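Local coordinates for pyoverdine synthetase F (Pseudomonas aeruginosa PAO1, PDB 6CUL), which is probably an enzyme of the pyoverdine system, built as an alpha/beta protein around a mixed, largely parallel central sheet, at residues 49-53 against 268-272. Sequence-based numbering, arbitrary orientation.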
ATOM      1  N   LEU A  49       7.600   8.059  16.663  1.00 30.33           N
ATOM      2  CA  LEU A  49       6.710   7.056  16.187  1.00 29.20           C
ATOM      3  C   LEU A  49       7.290   5.720  16.529  1.00 30.15           C
ATOM      4  O   LEU A  49       6.569   4.775  16.780  1.00 29.74           O
ATOM      5  CB  LEU A  49       6.475   7.209  14.662  1.00 34.16           C
ATOM      6  CG  LEU A  49       5.492   6.259  13.921  1.00 41.23           C
ATOM      7  CD1 LEU A  49       4.020   6.483  14.339  1.00 55.19           C
ATOM      8  CD2 LEU A  49       5.577   6.334  12.413  1.00 33.94           C
ATOM      9  N   GLY A  50       8.614   5.663  16.479  1.00 29.82           N
ATOM     10  CA  GLY A  50       9.300   4.489  16.866  1.00 26.29           C
ATOM     11  C   GLY A  50       9.028   4.207  18.313  1.00 35.78           C
ATOM     12  O   GLY A  50       8.870   3.075  18.641  1.00 40.53           O
ATOM     13  N   ASP A  51       8.928   5.202  19.165  1.00 34.69           N
ATOM     14  CA  ASP A  51       8.616   4.954  20.551  1.00 31.73           C
ATOM     15  C   ASP A  51       7.275   4.238  20.765  1.00 30.18           C
ATOM     16  O   ASP A  51       7.120   3.653  21.769  1.00 20.32           O
ATOM     17  CB  ASP A  51       8.628   6.243  21.376  1.00 30.73           C
ATOM     18  CG  ASP A  51       9.954   6.849  21.491  1.00 32.49           C
ATOM     19  OD1 ASP A  51      10.920   6.163  21.270  1.00 43.97           O
ATOM     20  OD2 ASP A  51      10.057   7.990  21.803  1.00 28.24           O
ATOM     21  N   ALA A  52       6.333   4.379  19.866  1.00 34.32           N
ATOM     22  CA  ALA A  52       5.031   3.772  19.998  1.00 43.67           C
ATOM     23  C   ALA A  52       4.768   2.410  19.402  1.00 45.63           C
ATOM     24  O   ALA A  52       3.801   1.827  19.768  1.00 39.44           O
ATOM     25  CB  ALA A  52       3.970   4.718  19.451  1.00 33.82           C
ATOM     26  N   TYR A  53       5.593   1.963  18.480  1.00 42.55           N
ATOM     27  CA  TYR A  53       5.367   0.724  17.789  1.00 45.28           C
ATOM     28  C   TYR A  53       6.611  -0.116  17.501  1.00 46.51           C
ATOM     29  O   TYR A  53       7.693   0.349  17.463  1.00 41.98           O
ATOM     30  CB  TYR A  53       4.735   1.040  16.450  1.00 32.48           C
ATOM     31  CG  TYR A  53       3.376   1.663  16.423  1.00 32.27           C
ATOM     32  CD1 TYR A  53       2.298   0.950  16.708  1.00 33.71           C
ATOM     33  CD2 TYR A  53       3.186   2.961  16.019  1.00 30.02           C
ATOM     34  CE1 TYR A  53       1.063   1.486  16.653  1.00 30.31           C
ATOM     35  CE2 TYR A  53       1.919   3.517  15.971  1.00 34.41           C
ATOM     36  CZ  TYR A  53       0.871   2.762  16.297  1.00 25.71           C
ATOM     37  OH  TYR A  53      -0.370   3.216  16.265  1.00 28.49           O
ATOM     38  N   LEU A 268      -0.712   6.815  12.448  1.00 31.41           N
ATOM     39  CA  LEU A 268      -0.231   5.904  13.454  1.00 30.83           C
ATOM     40  C   LEU A 268      -0.034   6.639  14.816  1.00 25.98           C
ATOM     41  O   LEU A 268      -0.519   6.208  15.791  1.00 22.03           O
ATOM     42  CB  LEU A 268       1.044   5.166  13.001  1.00 33.01           C
ATOM     43  CG  LEU A 268       1.014   4.087  11.901  1.00 33.14           C
ATOM     44  CD1 LEU A 268       2.383   3.621  11.459  1.00 27.89           C
ATOM     45  CD2 LEU A 268       0.166   2.876  12.175  1.00 35.89           C
ATOM     46  N   ALA A 269       0.561   7.818  14.781  1.00 36.79           N
ATOM     47  CA  ALA A 269       0.827   8.614  15.977  1.00 34.65           C
ATOM     48  C   ALA A 269      -0.432   8.902  16.736  1.00 29.53           C
ATOM     49  O   ALA A 269      -0.466   8.748  17.907  1.00 24.61           O
ATOM     50  CB  ALA A 269       1.504   9.903  15.605  1.00 33.04           C
ATOM     51  N   LEU A 270      -1.428   9.341  16.041  1.00 24.49           N
ATOM     52  CA  LEU A 270      -2.697   9.506  16.649  1.00 21.76           C
ATOM     53  C   LEU A 270      -3.278   8.191  17.081  1.00 27.71           C
ATOM     54  O   LEU A 270      -3.630   8.057  18.196  1.00 30.10           O
ATOM     55  CB  LEU A 270      -3.631  10.224  15.702  1.00 25.15           C
ATOM     56  CG  LEU A 270      -3.140  11.606  15.381  1.00 20.69           C
ATOM     57  CD1 LEU A 270      -3.513  11.943  13.983  1.00 21.74           C
ATOM     58  CD2 LEU A 270      -3.633  12.629  16.363  1.00 20.93           C
ATOM     59  N   LEU A 271      -3.223   7.187  16.220  1.00 31.34           N
ATOM     60  CA  LEU A 271      -3.760   5.896  16.496  1.00 24.16           C
ATOM     61  C   LEU A 271      -3.149   5.206  17.710  1.00 32.71           C
ATOM     62  O   LEU A 271      -3.737   4.312  18.183  1.00 37.87           O
ATOM     63  CB  LEU A 271      -3.625   5.012  15.293  1.00 24.42           C
ATOM     64  CG  LEU A 271      -4.383   3.704  15.313  1.00 29.44           C
ATOM     65  CD1 LEU A 271      -5.843   4.000  15.402  1.00 37.98           C
ATOM     66  CD2 LEU A 271      -4.151   2.787  14.125  1.00 31.39           C
ATOM     67  N   ALA A 272      -2.000   5.610  18.161  1.00 26.41           N
ATOM     68  CA  ALA A 272      -1.408   4.958  19.236  1.00 31.24           C
ATOM     69  C   ALA A 272      -2.094   5.125  20.571  1.00 30.84           C
ATOM     70  O   ALA A 272      -1.986   4.248  21.347  1.00 42.21           O
ATOM     71  CB  ALA A 272       0.061   5.305  19.332  1.00 36.98           C
TER
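Y53 reaches across to the C-terminal part of helix 248-271 and hydrogen-bonds its hydroxyl to the backbone carbonyl of L268. From CB, which already points at the other segment, CG is placed anti to the carbonyl carbon (chi1 -65°), and this sends the ring across to the helix. On one side of the ring, CD2 and CE2 have L49 CD1 at their edge, in the ring plane. CE2 also meets L268 CB at 3.5 Å, an oblique approach. Further out, CZ lies 4.0 Å from A272 CB. At the tip, Y53 OH donates to L268 O over 3.0 Å. The donor stands above the carbonyl plane, 37° out of it, with a C=O...O angle of 118°. The same carbonyl oxygen accepts the weak helical bond from A272 N, so two donors share it. L271 CB, 3.8 Å from Y53 OH, adds apolar cover around the hydroxyl.

The contact joins a Rossmann-like parallel core, which Y53 enters just before strand 55-60, to the C-terminal helix 248-271, which follows the antiparallel strands. Y53 and L268 both touch L6 of strand 6-9, and L268 also meets F221 of strand 216-223, so this end of the helix bears on the sheet.

L49 joins from the short helix 49-52. Its CG stands anti to the backbone N, and although its CB does not aim at the helix, CD1 comes to 3.5 Å from L268 CB. That methylene is thus touched by both L49 and Y53. L40 of helix 36-46 packs against both leucines. Toward the more exposed margin, A52 CB and A272 CB meet as two methyl groups at 4.0 Å.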